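Local coordinates for transaminase (Bacillus megaterium, PDB 5G0A), which catalyses amino-group transfer as an S-selective omega-transaminase, using pyridoxal-5'-phosphate as cofactor, at residues A128-R138 and E261-D269; Q290-K298 and G308-I316. All blocks are in the same frame, centred on the assembly; numbering follows the deposited sequence.

Contact 1 (A128-R138 and E261-D269); sequences ALNIARLYTNR and ELGVLWIND. Unlike the reference sequence in segment 261-269: Asn268 (reference Thr). With PLP (pyridoxal-5'-phosphate), chain K.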
# COMPACT_ATOMS: atom_id res chain seq x y z
N ALA B 128 13.80 4.37 14.23
CA ALA B 128 14.85 3.63 13.53
C ALA B 128 14.44 3.35 12.09
O ALA B 128 15.27 3.47 11.20
CB ALA B 128 15.12 2.32 14.23
N LEU B 129 13.19 2.93 11.88
CA LEU B 129 12.74 2.65 10.51
C LEU B 129 12.79 3.94 9.68
O LEU B 129 13.28 3.91 8.55
CB LEU B 129 11.31 2.09 10.52
CG LEU B 129 11.20 0.71 11.19
CD1 LEU B 129 9.72 0.37 11.34
CD2 LEU B 129 11.97 -0.40 10.47
N ASN B 130 12.29 5.04 10.24
CA ASN B 130 12.33 6.33 9.56
C ASN B 130 13.76 6.72 9.17
O ASN B 130 14.02 7.17 8.03
CB ASN B 130 11.70 7.42 10.44
CG ASN B 130 10.20 7.23 10.62
OD1 ASN B 130 9.58 6.41 9.94
ND2 ASN B 130 9.60 7.99 11.55
N ILE B 131 14.69 6.57 10.12
CA ILE B 131 16.07 6.99 9.88
C ILE B 131 16.74 6.09 8.83
O ILE B 131 17.42 6.62 7.93
CB ILE B 131 16.91 6.99 11.18
CG1 ILE B 131 16.43 8.12 12.11
CG2 ILE B 131 18.40 7.17 10.88
CD1 ILE B 131 16.87 7.92 13.56
N ALA B 132 16.55 4.77 8.95
CA ALA B 132 17.17 3.83 7.99
C ALA B 132 16.70 4.17 6.57
O ALA B 132 17.48 4.22 5.64
CB ALA B 132 16.84 2.37 8.33
N ARG B 133 15.40 4.41 6.43
CA ARG B 133 14.83 4.75 5.11
C ARG B 133 15.31 6.08 4.58
O ARG B 133 15.64 6.19 3.39
CB ARG B 133 13.28 4.67 5.14
CG ARG B 133 12.83 3.23 5.35
CD ARG B 133 11.34 3.16 5.71
NE ARG B 133 10.80 1.85 5.36
CZ ARG B 133 9.89 1.18 6.06
NH1 ARG B 133 9.39 1.69 7.19
NH2 ARG B 133 9.47 -0.00 5.61
N LEU B 134 15.39 7.09 5.45
CA LEU B 134 15.89 8.39 5.03
C LEU B 134 17.38 8.32 4.65
O LEU B 134 17.78 8.89 3.62
CB LEU B 134 15.69 9.47 6.08
CG LEU B 134 14.25 9.99 6.26
CD1 LEU B 134 14.10 10.68 7.61
CD2 LEU B 134 13.74 10.88 5.11
N TYR B 135 18.18 7.65 5.48
CA TYR B 135 19.64 7.60 5.20
C TYR B 135 19.92 6.92 3.86
O TYR B 135 20.74 7.39 3.04
CB TYR B 135 20.36 6.87 6.35
CG TYR B 135 21.83 6.69 6.08
CD1 TYR B 135 22.72 7.75 6.27
CD2 TYR B 135 22.31 5.48 5.58
CE1 TYR B 135 24.07 7.58 5.98
CE2 TYR B 135 23.66 5.30 5.31
CZ TYR B 135 24.51 6.36 5.51
OH TYR B 135 25.85 6.14 5.21
N THR B 136 19.26 5.78 3.66
CA THR B 136 19.51 5.00 2.44
C THR B 136 18.73 5.56 1.26
O THR B 136 19.06 5.25 0.10
CB THR B 136 19.15 3.53 2.61
OG1 THR B 136 17.73 3.43 2.91
CG2 THR B 136 20.03 2.82 3.73
N ASN B 137 17.70 6.36 1.55
CA ASN B 137 16.70 6.78 0.52
C ASN B 137 16.07 5.56 -0.17
O ASN B 137 15.95 5.52 -1.41
CB ASN B 137 17.32 7.75 -0.51
CG ASN B 137 16.27 8.50 -1.33
OD1 ASN B 137 16.49 8.82 -2.52
ND2 ASN B 137 15.15 8.83 -0.71
N ARG B 138 15.69 4.57 0.62
CA ARG B 138 15.14 3.30 0.12
C ARG B 138 13.96 2.87 0.99
O ARG B 138 13.99 3.12 2.20
CB ARG B 138 16.17 2.17 0.17
CG ARG B 138 17.43 2.41 -0.66
CD ARG B 138 18.37 1.25 -0.40
NE ARG B 138 19.71 1.57 -0.91
CZ ARG B 138 20.81 0.89 -0.54
NH1 ARG B 138 20.70 -0.10 0.33
NH2 ARG B 138 22.00 1.25 -1.04
N GLU B 261 27.86 -6.71 2.62
CA GLU B 261 28.11 -7.09 1.21
C GLU B 261 27.05 -6.55 0.25
O GLU B 261 27.35 -6.15 -0.87
CB GLU B 261 28.20 -8.61 1.08
CG GLU B 261 29.45 -9.19 1.73
CD GLU B 261 29.50 -10.70 1.71
OE1 GLU B 261 28.48 -11.36 1.38
OE2 GLU B 261 30.56 -11.25 2.06
N LEU B 262 25.80 -6.50 0.71
CA LEU B 262 24.69 -5.99 -0.13
C LEU B 262 24.52 -4.47 -0.09
O LEU B 262 23.83 -3.91 -0.94
CB LEU B 262 23.37 -6.69 0.22
CG LEU B 262 23.30 -8.22 0.07
CD1 LEU B 262 21.97 -8.75 0.57
CD2 LEU B 262 23.56 -8.66 -1.37
N GLY B 263 25.16 -3.81 0.88
CA GLY B 263 25.06 -2.35 1.02
C GLY B 263 23.75 -1.96 1.68
O GLY B 263 23.14 -0.94 1.31
N VAL B 264 23.35 -2.75 2.67
CA VAL B 264 22.05 -2.60 3.37
C VAL B 264 22.37 -2.39 4.85
O VAL B 264 23.37 -2.94 5.35
CB VAL B 264 21.20 -3.87 3.10
CG1 VAL B 264 20.03 -4.04 4.07
CG2 VAL B 264 20.73 -3.89 1.64
N LEU B 265 21.59 -1.57 5.53
CA LEU B 265 21.78 -1.38 6.97
C LEU B 265 21.34 -2.60 7.79
O LEU B 265 20.47 -3.37 7.39
CB LEU B 265 21.06 -0.11 7.45
CG LEU B 265 21.49 1.23 6.87
CD1 LEU B 265 20.57 2.34 7.38
CD2 LEU B 265 22.97 1.54 7.17
N TRP B 266 21.96 -2.76 8.97
CA TRP B 266 21.52 -3.71 9.96
C TRP B 266 21.04 -2.99 11.22
O TRP B 266 21.82 -2.29 11.89
CB TRP B 266 22.62 -4.77 10.29
CG TRP B 266 22.26 -5.68 11.42
CD1 TRP B 266 21.03 -6.24 11.68
CD2 TRP B 266 23.13 -6.16 12.46
NE1 TRP B 266 21.08 -7.00 12.82
CE2 TRP B 266 22.36 -6.98 13.31
CE3 TRP B 266 24.51 -5.97 12.75
CZ2 TRP B 266 22.90 -7.60 14.45
CZ3 TRP B 266 25.03 -6.60 13.88
CH2 TRP B 266 24.23 -7.39 14.71
N ILE B 267 19.75 -3.11 11.49
CA ILE B 267 19.16 -2.59 12.72
C ILE B 267 19.03 -3.77 13.66
O ILE B 267 18.34 -4.74 13.35
CB ILE B 267 17.73 -2.02 12.48
CG1 ILE B 267 17.75 -0.90 11.42
CG2 ILE B 267 17.13 -1.57 13.84
CD1 ILE B 267 16.34 -0.48 10.94
N ASN B 268 19.69 -3.72 14.82
CA ASN B 268 19.34 -4.71 15.83
C ASN B 268 18.45 -4.12 16.92
O ASN B 268 18.76 -3.07 17.47
CB ASN B 268 20.55 -5.42 16.47
CG ASN B 268 20.12 -6.61 17.28
OD1 ASN B 268 19.45 -7.53 16.77
ND2 ASN B 268 20.44 -6.60 18.57
N ASP B 269 17.33 -4.79 17.15
CA ASP B 269 16.33 -4.35 18.12
C ASP B 269 16.74 -4.87 19.49
O ASP B 269 16.64 -6.07 19.76
CB ASP B 269 14.95 -4.90 17.70
CG ASP B 269 13.81 -4.34 18.57
OD1 ASP B 269 14.08 -3.74 19.63
OD2 ASP B 269 12.64 -4.51 18.16
N1 PLP K . 10.91 -4.61 20.36
C2 PLP K . 11.11 -5.70 21.13
C2A PLP K . 12.16 -6.72 20.73
C3 PLP K . 10.36 -5.86 22.40
O3 PLP K . 10.56 -6.90 23.22
C4 PLP K . 9.38 -4.83 22.77
C4A PLP K . 8.62 -4.94 24.09
C5 PLP K . 9.23 -3.71 21.81
C6 PLP K . 9.98 -3.68 20.64
C5A PLP K . 8.20 -2.61 22.02
O4P PLP K . 8.40 -1.86 23.20
P PLP K . 7.11 -1.11 23.82
O1P PLP K . 7.79 -0.30 24.90
O2P PLP K . 6.44 -0.27 22.75
O3P PLP K . 6.22 -2.20 24.35
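Gly263 offers its carbonyl O to Arg138, whose NH1 donates to it at 2.8 Å in a fairly straight bond (160°). The oxygen sits at the edge of the guanidinium, near its plane, while NH1 stands 31° off the carbonyl plane; NH2 adds a weak second bond to the same oxygen. The extended Arg138 chain spans the gap from just beyond helix 121-136, and NH1 is also bonded to Val231 O. Helices 121-136 and 251-262 both finish here in Schellman motifs, with Asn137 and Gly263 as the C-prime residues of positive phi. Val264 lays CG2 obliquely against the same guanidinium, 4.0 Å from NH1.

Leu265 is the main apolar piece. With CG anti to its carbonyl carbon (chi1 -62°), it lifts CD1 into the helix surface, 3.7 Å from Thr136 CG2 and 3.8 Å from Ala132 CB. The same methyl approaches Tyr135 CD2 obliquely at 4.0 Å, the two side chains crossing at about a right angle. With Thr136 OG1 turned back to Ala132 O (2.9 Å), Thr136 CG2 faces Leu265; that oxygen takes the N-H of Thr136 on its other face. Ile267 brings CD1 to 3.9 Å from Ala132 CB, and its CG2 rests more loosely on Ala128 CB. At the strand's end, Asp269 OD2 lies 2.8 Å from PLP N1 and is hydrogen-bonded to His149 ND1.

Residues 128-136 of the helix thus run nearly antiparallel to strand 265-269 on one face of the central sheet, as in the large domain of fold-type I PLP enzymes. Met22 of the second subunit packs on Ile131. Ala233 of strand 231-236 and Ile293 of strand 293-296 flank Ile267, while helix 314-321 adds Ile316 against Leu265 and Phe319 edge-to-face with Tyr135.

Contact 2 (Q290-K298 and G308-I316); sequences QPDIITMGK and GAVLVSKEI. With PLP (pyridoxal-5'-phosphate), chain K.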
# COMPACT_ATOMS: atom_id res chain seq x y z
N GLN B 290 29.03 -5.32 15.16
CA GLN B 290 28.49 -4.02 15.51
C GLN B 290 27.41 -3.69 14.48
O GLN B 290 27.64 -3.86 13.27
CB GLN B 290 29.59 -2.95 15.55
CG GLN B 290 30.53 -3.13 16.76
CD GLN B 290 31.67 -2.13 16.85
OE1 GLN B 290 31.57 -0.99 16.41
NE2 GLN B 290 32.79 -2.56 17.45
N PRO B 291 26.24 -3.26 14.94
CA PRO B 291 25.15 -2.89 14.03
C PRO B 291 25.28 -1.45 13.52
O PRO B 291 26.21 -0.73 13.91
CB PRO B 291 23.90 -3.01 14.94
CG PRO B 291 24.43 -2.57 16.29
CD PRO B 291 25.84 -3.12 16.37
N ASP B 292 24.34 -1.04 12.66
CA ASP B 292 24.27 0.34 12.19
C ASP B 292 23.35 1.19 13.06
O ASP B 292 23.53 2.39 13.20
CB ASP B 292 23.76 0.36 10.74
CG ASP B 292 24.72 -0.33 9.78
OD1 ASP B 292 25.78 0.26 9.49
OD2 ASP B 292 24.42 -1.45 9.34
N ILE B 293 22.34 0.52 13.61
CA ILE B 293 21.33 1.18 14.45
C ILE B 293 20.87 0.17 15.49
O ILE B 293 20.71 -1.02 15.17
CB ILE B 293 20.05 1.59 13.62
CG1 ILE B 293 20.40 2.59 12.52
CG2 ILE B 293 18.96 2.15 14.53
CD1 ILE B 293 19.27 2.84 11.52
N ILE B 294 20.68 0.63 16.74
CA ILE B 294 19.91 -0.17 17.71
C ILE B 294 18.72 0.60 18.28
O ILE B 294 18.73 1.84 18.32
CB ILE B 294 20.73 -0.76 18.90
CG1 ILE B 294 21.22 0.34 19.87
CG2 ILE B 294 21.82 -1.72 18.35
CD1 ILE B 294 21.93 -0.25 21.10
N THR B 295 17.72 -0.16 18.70
CA THR B 295 16.54 0.38 19.37
C THR B 295 16.52 -0.10 20.81
O THR B 295 16.91 -1.24 21.09
CB THR B 295 15.24 -0.02 18.64
OG1 THR B 295 15.23 -1.43 18.43
CG2 THR B 295 15.16 0.68 17.29
N MET B 296 16.04 0.76 21.70
CA MET B 296 16.09 0.51 23.16
C MET B 296 14.78 0.93 23.81
O MET B 296 14.07 1.80 23.33
CB MET B 296 17.23 1.31 23.81
CG MET B 296 18.63 0.87 23.35
SD MET B 296 19.89 2.09 23.75
CE MET B 296 19.66 3.24 22.40
N GLY B 297 14.51 0.29 24.94
CA GLY B 297 13.30 0.52 25.77
C GLY B 297 13.52 -0.36 27.00
O GLY B 297 14.66 -0.72 27.31
N LYS B 298 12.44 -0.66 27.72
CA LYS B 298 12.45 -1.67 28.84
C LYS B 298 13.57 -1.43 29.84
O LYS B 298 13.46 -0.53 30.69
CB LYS B 298 12.43 -3.09 28.25
CG LYS B 298 11.13 -3.36 27.49
CD LYS B 298 10.99 -4.80 26.99
CE LYS B 298 9.55 -5.15 26.55
NZ LYS B 298 9.52 -5.49 25.11
N GLY B 308 12.31 5.33 25.70
CA GLY B 308 12.85 4.50 24.64
C GLY B 308 13.95 5.30 23.97
O GLY B 308 14.12 6.50 24.25
N ALA B 309 14.72 4.67 23.09
CA ALA B 309 15.76 5.42 22.40
C ALA B 309 16.19 4.70 21.16
O ALA B 309 16.14 3.46 21.10
CB ALA B 309 16.99 5.60 23.30
N VAL B 310 16.73 5.48 20.23
CA VAL B 310 17.43 4.89 19.09
C VAL B 310 18.86 5.43 19.08
O VAL B 310 19.08 6.61 19.35
CB VAL B 310 16.65 5.15 17.76
CG1 VAL B 310 16.50 6.65 17.51
CG2 VAL B 310 17.38 4.48 16.59
N LEU B 311 19.82 4.55 18.79
CA LEU B 311 21.22 4.95 18.68
C LEU B 311 21.66 4.59 17.26
O LEU B 311 21.49 3.45 16.83
CB LEU B 311 22.07 4.19 19.68
CG LEU B 311 23.61 4.31 19.52
CD1 LEU B 311 24.06 5.75 19.72
CD2 LEU B 311 24.29 3.34 20.51
N VAL B 312 22.16 5.58 16.55
CA VAL B 312 22.58 5.40 15.16
C VAL B 312 24.10 5.58 15.06
O VAL B 312 24.71 6.26 15.90
CB VAL B 312 21.90 6.40 14.19
CG1 VAL B 312 20.37 6.35 14.31
CG2 VAL B 312 22.41 7.84 14.39
N SER B 313 24.67 4.96 14.03
CA SER B 313 26.14 5.02 13.77
C SER B 313 26.64 6.44 13.51
O SER B 313 25.88 7.34 13.18
CB SER B 313 26.49 4.11 12.59
OG SER B 313 25.94 4.65 11.39
N LYS B 314 27.96 6.62 13.61
CA LYS B 314 28.56 7.90 13.29
C LYS B 314 28.23 8.34 11.86
O LYS B 314 27.97 9.51 11.62
CB LYS B 314 30.08 7.81 13.46
CG LYS B 314 30.48 7.62 14.91
CD LYS B 314 32.00 7.69 15.08
CE LYS B 314 32.36 7.83 16.55
NZ LYS B 314 32.19 6.58 17.32
N GLU B 315 28.23 7.40 10.92
CA GLU B 315 27.96 7.78 9.53
C GLU B 315 26.50 8.21 9.34
O GLU B 315 26.23 9.16 8.64
CB GLU B 315 28.42 6.71 8.51
CG GLU B 315 27.55 5.49 8.39
CD GLU B 315 27.89 4.60 7.20
OE1 GLU B 315 28.80 4.92 6.37
OE2 GLU B 315 27.24 3.55 7.11
N ILE B 316 25.58 7.50 9.99
CA ILE B 316 24.16 7.89 9.93
C ILE B 316 23.92 9.25 10.59
O ILE B 316 23.26 10.13 10.02
CB ILE B 316 23.23 6.77 10.48
CG1 ILE B 316 23.32 5.53 9.57
CG2 ILE B 316 21.79 7.28 10.60
CD1 ILE B 316 22.64 4.29 10.15
N1 PLP K . 10.91 -4.61 20.36
C2 PLP K . 11.11 -5.70 21.13
C2A PLP K . 12.16 -6.72 20.73
C3 PLP K . 10.36 -5.86 22.40
O3 PLP K . 10.56 -6.90 23.22
C4 PLP K . 9.38 -4.83 22.77
C4A PLP K . 8.62 -4.94 24.09
C5 PLP K . 9.23 -3.71 21.81
C6 PLP K . 9.98 -3.68 20.64
C5A PLP K . 8.20 -2.61 22.02
O4P PLP K . 8.40 -1.86 23.20
P PLP K . 7.11 -1.11 23.82
O1P PLP K . 7.79 -0.30 24.90
O2P PLP K . 6.44 -0.27 22.75
O3P PLP K . 6.22 -2.20 24.35
O HOH W 1 26.02 3.01 9.42
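Ile293 and Val310 meet across an antiparallel beta hairpin, strands 293-296 and 308-313, within the central sheet of the class-III aminotransferase fold. Their CG2 methyls are only 3.5 Å apart, tighter than usual van der Waals contact, and the two side chains cross obliquely. CG1 of Ile293, anti to its carbonyl carbon (chi1 -62°), runs alongside Val312 and meets Ile316 CD1 at 3.7 Å, that side chain crossing it at about a right angle. Cutting Ile293 back to an alanine would probably open a gap between Val310 and Ile316 and leave Ile316 CD1 short of its apolar support.

On the sheet face that carries Ile294, Met296, Ala309 and Leu311, Ile294 and Leu311 lie side by side, pointing the same way. Met296 bends at chi3 (-81°) and brings CE to 3.7 Å from Ala309 CB and 3.8 Å from Leu311 CB. The backbones are joined by paired bonds between Ile294 and Leu311 and between Met296 and Ala309. Ser313 N then binds Asp292 O at 2.9 Å, and Ser313 OG caps helix 314-321 by accepting from Ile316 N. Asp292 OD2 forms a salt bridge with Arg256, although Trp266 is its stronger partner. A single water joins the like-charged pair beyond: it donates to Asp292 OD1 and to Glu315 OE2 and accepts from Ser313 OG at 2.6 Å.

Contacts 1 and 2 have centres about 11 Å apart and share one sheet, strands 265-269 and 293-296 being parallel neighbours. Two side chains stitch them together: Asp292 OD2 of contact 2 reaches Trp266 N of contact 1 at 2.8 Å, and Thr295 OG1 makes a weak bond to Asp269 OD1, also 2.8 Å. That second link probably helps to orient the aspartate at the pyridine nitrogen. Each contact thus leads to a different part of PLP: contact 1 through Asp269, whereas beyond the hairpin strand of contact 2 Lys298 NZ is covalently joined to PLP C4A at 1.5 Å. Thr330 OG1 of the second subunit, Ser122 OG and Gly121 N are also hydrogen-bonded to the cofactor.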